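Side-chain contacts in transcriptional regulator fur family (Xanthomonas campestris pv. campestris, PDB 7DH8), which binds zinc and probably acts as a zinc-dependent transcriptional repressor of zinc uptake, recognising regulatory DNA as a member of the Fur family: residues V49-L52 with I53-G57; A86-F89 with L90-N93. All coordinates share one frame; numbering follows the deposited sequence.

Contact 1. Residues V49-L52 with I53-G57; sequences VLRL and IADAG
Val49 lays its CG1 methyl beside the CD1 tip of Ile53, one turn further along helix 44-56, the two carbons 3.9 Å apart and both side chains pointing the same way. On Val49 that methyl lies anti to the backbone N (chi1 170°), which brings it beside its own carbonyl carbon, on the side where Ile53 follows. The longer branch of Ile53 runs back to meet it, and its CG1 passes 3.4 Å from the carbonyl O of Val49. That same oxygen accepts the Ile53 backbone N-H at 3.0 Å in a nearly straight bond, and Ala54 N repeats the step to Leu50 O at 2.9 Å. At Asp55 the bond is less straight: its N-H meets Arg51 O with an N-H...O angle of 139°, with a weak second bond to Leu52 O, as the helix nears its end and Gly57 leaves it with positive phi. Arg51 and Asp55 also run side by side, yet their charges do not pair, since Arg51 NE stays 6.0 Å from Asp55 OD2; any attraction is probably modest. Three helices pack against this part of helix 44-56: Leu50 and Ala54 pack on helix 25-35, Leu52 and Ala56 on Trp68 of helix 62-69, and Val49 and Ile53 on Leu90 and Leu87 of helix 80-92.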
# COMPACT_ATOMS: atom_id res chain seq x y z
N VAL A 49 12.10 19.92 -7.32
CA VAL A 49 11.07 18.99 -6.87
C VAL A 49 11.56 18.24 -5.64
O VAL A 49 10.86 18.17 -4.62
CB VAL A 49 10.66 18.04 -8.00
CG1 VAL A 49 9.77 16.92 -7.47
CG2 VAL A 49 9.86 18.82 -9.02
N LEU A 50 12.79 17.73 -5.70
CA LEU A 50 13.36 16.99 -4.59
C LEU A 50 13.42 17.87 -3.36
O LEU A 50 13.01 17.47 -2.27
CB LEU A 50 14.75 16.47 -4.95
CG LEU A 50 15.52 15.85 -3.78
CD1 LEU A 50 14.79 14.60 -3.26
CD2 LEU A 50 16.95 15.52 -4.15
N ARG A 51 13.92 19.11 -3.54
CA ARG A 51 14.04 20.05 -2.43
C ARG A 51 12.68 20.32 -1.79
O ARG A 51 12.55 20.32 -0.56
CB ARG A 51 14.68 21.35 -2.90
CG ARG A 51 14.94 22.35 -1.79
CD ARG A 51 15.15 23.79 -2.32
NE ARG A 51 15.73 23.81 -3.66
CZ ARG A 51 16.99 23.47 -3.95
NH1 ARG A 51 17.83 23.09 -3.00
NH2 ARG A 51 17.39 23.52 -5.22
N LEU A 52 11.66 20.60 -2.61
CA LEU A 52 10.32 20.84 -2.08
C LEU A 52 9.82 19.65 -1.27
O LEU A 52 9.24 19.82 -0.19
CB LEU A 52 9.35 21.16 -3.22
CG LEU A 52 9.50 22.57 -3.86
CD1 LEU A 52 8.57 22.73 -5.09
CD2 LEU A 52 9.30 23.70 -2.84
N ILE A 53 9.99 18.43 -1.79
CA ILE A 53 9.45 17.28 -1.05
C ILE A 53 10.22 17.11 0.26
O ILE A 53 9.62 16.94 1.33
CB ILE A 53 9.48 16.00 -1.92
CG1 ILE A 53 8.53 16.13 -3.12
CG2 ILE A 53 9.18 14.68 -1.09
CD1 ILE A 53 8.73 15.05 -4.16
N ALA A 54 11.54 17.24 0.21
CA ALA A 54 12.37 17.08 1.41
C ALA A 54 12.04 18.11 2.49
O ALA A 54 12.15 17.80 3.68
CB ALA A 54 13.85 17.16 1.02
N ASP A 55 11.63 19.31 2.11
CA ASP A 55 11.36 20.41 3.02
C ASP A 55 9.99 20.33 3.69
O ASP A 55 9.76 21.04 4.68
CB ASP A 55 11.40 21.76 2.29
CG ASP A 55 12.72 22.47 2.41
OD1 ASP A 55 13.53 22.11 3.30
OD2 ASP A 55 12.94 23.42 1.61
N ALA A 56 9.08 19.51 3.17
CA ALA A 56 7.71 19.54 3.68
C ALA A 56 7.56 18.84 5.03
O ALA A 56 6.77 19.29 5.87
CB ALA A 56 6.77 18.95 2.64
N GLY A 57 8.27 17.75 5.28
CA GLY A 57 8.10 17.11 6.58
C GLY A 57 6.70 16.60 6.89
O GLY A 57 6.34 16.46 8.06

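Contact 2. Residues A86-F89 with L90-N93; sequences ALDF and LMAN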
# COMPACT_ATOMS: atom_id res chain seq x y z
N ALA A 86 10.08 14.70 -13.67
CA ALA A 86 11.10 14.86 -12.64
C ALA A 86 10.78 13.99 -11.42
O ALA A 86 11.65 13.30 -10.87
CB ALA A 86 11.25 16.34 -12.25
N LEU A 87 9.51 13.98 -11.00
CA LEU A 87 9.09 13.07 -9.93
C LEU A 87 9.35 11.61 -10.28
O LEU A 87 9.87 10.85 -9.46
CB LEU A 87 7.61 13.30 -9.61
CG LEU A 87 7.03 12.56 -8.40
CD1 LEU A 87 7.73 12.91 -7.09
CD2 LEU A 87 5.58 12.93 -8.28
N ASP A 88 8.96 11.16 -11.49
CA ASP A 88 9.25 9.77 -11.88
C ASP A 88 10.74 9.45 -11.76
O ASP A 88 11.11 8.37 -11.29
CB ASP A 88 8.83 9.52 -13.33
CG ASP A 88 7.31 9.53 -13.52
OD1 ASP A 88 6.55 9.16 -12.61
OD2 ASP A 88 6.88 9.88 -14.64
N PHE A 89 11.61 10.35 -12.22
CA PHE A 89 13.04 10.13 -12.13
C PHE A 89 13.46 9.94 -10.68
O PHE A 89 14.15 8.97 -10.35
CB PHE A 89 13.78 11.31 -12.76
CG PHE A 89 15.22 11.39 -12.38
CD1 PHE A 89 16.18 10.71 -13.10
CD2 PHE A 89 15.63 12.15 -11.28
CE1 PHE A 89 17.50 10.77 -12.75
CE2 PHE A 89 16.95 12.22 -10.92
CZ PHE A 89 17.89 11.53 -11.66
N LEU A 90 13.01 10.84 -9.80
CA LEU A 90 13.30 10.71 -8.38
C LEU A 90 12.86 9.35 -7.83
O LEU A 90 13.57 8.72 -7.05
CB LEU A 90 12.64 11.86 -7.61
CG LEU A 90 13.19 13.22 -8.04
CD1 LEU A 90 12.44 14.37 -7.35
CD2 LEU A 90 14.69 13.31 -7.73
N MET A 91 11.70 8.86 -8.27
CA MET A 91 11.21 7.60 -7.71
C MET A 91 11.99 6.40 -8.25
O MET A 91 12.30 5.46 -7.50
CB MET A 91 9.73 7.46 -8.02
CG MET A 91 8.80 8.26 -7.07
SD MET A 91 7.10 7.91 -7.55
CE MET A 91 7.12 8.35 -9.27
N ALA A 92 12.30 6.40 -9.55
CA ALA A 92 12.91 5.21 -10.13
C ALA A 92 14.31 5.00 -9.55
O ALA A 92 14.76 3.85 -9.40
CB ALA A 92 12.94 5.33 -11.65
N ASN A 93 14.97 6.10 -9.18
CA ASN A 93 16.29 6.10 -8.58
C ASN A 93 16.28 6.09 -7.06
O ASN A 93 17.34 6.25 -6.43
CB ASN A 93 17.04 7.32 -9.09
CG ASN A 93 17.31 7.23 -10.58
OD1 ASN A 93 18.18 6.47 -11.00
ND2 ASN A 93 16.54 7.96 -11.38
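Ala86 offers its carbonyl O to the backbone N-H of Leu90 at 3.0 Å, and the Leu90 side chain folds back over the same oxygen, CG coming within 3.2 Å. One residue on, Leu87 O receives Met91 N, while the Leu87 CG meets the terminal methyl of Met91 loosely, CE at 4.3 Å. That methyl is turned back along the helix by the bend in the thioether chain (chi3 -55°), and it also lies 3.5 Å from OD1 of Asp88, whose side chain crosses that of Met91 at a slant. Asp88 O in turn takes the N-H of Ala92, the last helical residue.

Phe89 meets the residue that follows the helix. Its carbonyl O is gripped twice by Asn93: by the backbone N at 3.2 Å, and by the side-chain ND2 at 2.8 Å. The two donors come from opposite faces of the carbonyl plane, the amide nitrogen standing well above it. With CG beside its own carbonyl carbon (chi1 163°), the Phe89 ring leans toward the next turn, so that ND2 also sits 3.2 Å above one ring face, offset toward the rim, the amide plane inclined 51° to the ring. The CD2 methyl of Leu90 also reaches the ring, 3.9 Å from Phe89 CD2. Arg46 adds a cation-pi contact, and Leu40 and Leu42 also pack on Phe89.

Asn93 thus folds back onto the last turn of helix 80-92. The helix, followed by the strand pair 96-99 and 104-107, is consistent with the recognition helix and wing of a winged helix-turn-helix, as in the Fur family.

How the contacts relate
Contacts 1 and 2 each lie in the closing turns of a helix, and the two helices pack on each other: Val49 CG1 lies 3.7 Å from Leu90 CD1, and Ile53 CD1 3.8 Å from Leu87 CD1. Both are partly buried, with apolar residues on the inner side and an aspartate, Asp55 or Asp88, at the surface. Their chemistry parts at the helix ends. Contact 1 runs out through one bent and one weak backbone bond toward a glycine, whereas contact 2 ends with a side-chain amide whose nitrogen bonds a carbonyl and sits over a ring face. Contact 1 looks toward helices 25-35 and 62-69, contact 2 toward strands 96-99 and 104-107.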